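ParA (Salmonella enterica subsp. enterica serovar Newport str. SL317, PDB 3EZ9) acts in DNA partition as a ParA-family protein, probably binding and hydrolysing ATP and binding DNA through its helix-turn-helix domain. Local coordinates at the interface of chains A and B. Residues are numbered along the deposited sequence; one frame, centred on the assembly and turned at random. Chains: chain A/B, ParA.

The interface of chains A and B. Residues chain A 21, 210-211, 214; chain B 289, 292-293.
The carboxylate oxygen OD1 of A:Asp211 is gripped twice by the guanidinium of B:Arg293, which comes side-on and turns both NE and NH2 to this one atom. NH2 and NE of B:Arg293 both lie 2.8 Å from OD1 of A:Asp211 and donate hydrogen bonds to it; the NH2 pair is also a salt bridge. NE of B:Arg293 meets the syn lone pair of OD1; NH2 also arrives on the syn side but 29° out of the carboxylate plane. The two flat groups are twisted 51° apart and both bonds are bent, unlike a coplanar pairing of two oxygens with two nitrogens. A:Asp211 is short enough to hold its charge close to the backbone, whereas the long arginine turns at chi2 (49°) and then runs on extended, bringing its guanidinium side-on to the carboxylate. A:Ile210 lays CD1 over one guanidinium face, toward the rim, 3.4 Å from CZ of B:Arg293; its CG1–CD1 arm supplies the reach, and the methyl makes no polar demand on that face. CD1 of A:Ile210 also meets the aliphatic stem of B:Lys289, 3.6 Å from CG. CG of B:Arg293 reaches the ring edge of A:Phe214, 4.0 Å from CZ. A:Leu21 adds looser apolar cover beside B:Lys289 and B:Thr292. Repeated by two-fold symmetry, this patch joins a loop and the following helix 212-217 to the C-terminal end of helix 281-292 and the residue after it, and probably helps hold the ParA dimer together.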
# COMPACT_ATOMS: atom_id res chain seq x y z
N LEU A 21 -17.32 0.21 14.53
CA LEU A 21 -16.09 0.96 14.78
C LEU A 21 -16.21 1.52 16.17
O LEU A 21 -15.23 1.97 16.75
CB LEU A 21 -15.89 2.09 13.79
CG LEU A 21 -15.26 1.55 12.52
CD1 LEU A 21 -15.29 2.65 11.50
CD2 LEU A 21 -13.86 1.04 12.81
N ILE A 210 -8.36 9.02 6.53
CA ILE A 210 -8.84 8.46 5.26
C ILE A 210 -9.39 9.62 4.44
O ILE A 210 -9.20 9.71 3.23
CB ILE A 210 -10.01 7.51 5.47
CG1 ILE A 210 -10.09 7.15 6.96
CG2 ILE A 210 -9.88 6.30 4.56
CD1 ILE A 210 -11.47 6.63 7.42
N ASP A 211 -10.07 10.50 5.16
CA ASP A 211 -10.70 11.68 4.62
C ASP A 211 -9.76 12.60 3.88
O ASP A 211 -10.21 13.52 3.21
CB ASP A 211 -11.40 12.43 5.74
CG ASP A 211 -12.54 11.65 6.35
OD1 ASP A 211 -12.57 10.43 6.17
OD2 ASP A 211 -13.41 12.25 7.01
N PHE A 214 -10.15 12.73 -0.07
CA PHE A 214 -11.02 13.67 -0.77
C PHE A 214 -10.30 15.00 -1.03
O PHE A 214 -10.50 15.61 -2.08
CB PHE A 214 -12.30 13.92 0.04
CG PHE A 214 -12.98 12.64 0.51
CD1 PHE A 214 -12.65 12.06 1.73
CD2 PHE A 214 -13.93 12.01 -0.29
CE1 PHE A 214 -13.26 10.87 2.16
CE2 PHE A 214 -14.55 10.82 0.12
CZ PHE A 214 -14.21 10.25 1.35
N LYS B 289 -12.93 1.10 8.18
CA LYS B 289 -12.92 2.53 7.91
C LYS B 289 -13.16 2.75 6.41
O LYS B 289 -13.92 3.64 6.02
CB LYS B 289 -11.58 3.15 8.34
CG LYS B 289 -11.65 3.86 9.67
CD LYS B 289 -10.71 3.26 10.70
CE LYS B 289 -9.25 3.71 10.53
NZ LYS B 289 -8.37 3.22 11.66
N THR B 292 -16.58 2.31 5.53
CA THR B 292 -17.42 3.35 6.09
C THR B 292 -17.45 4.60 5.24
O THR B 292 -18.30 5.47 5.45
CB THR B 292 -17.00 3.69 7.54
OG1 THR B 292 -18.14 4.20 8.23
CG2 THR B 292 -15.91 4.73 7.57
N ARG B 293 -16.55 4.65 4.26
CA ARG B 293 -16.42 5.80 3.37
C ARG B 293 -16.98 5.64 1.96
O ARG B 293 -16.97 6.60 1.20
CB ARG B 293 -14.96 6.18 3.22
CG ARG B 293 -14.52 7.36 4.03
CD ARG B 293 -14.96 7.22 5.45
NE ARG B 293 -14.19 8.09 6.32
CZ ARG B 293 -14.48 8.31 7.59
NH1 ARG B 293 -15.53 7.71 8.14
NH2 ARG B 293 -13.70 9.11 8.31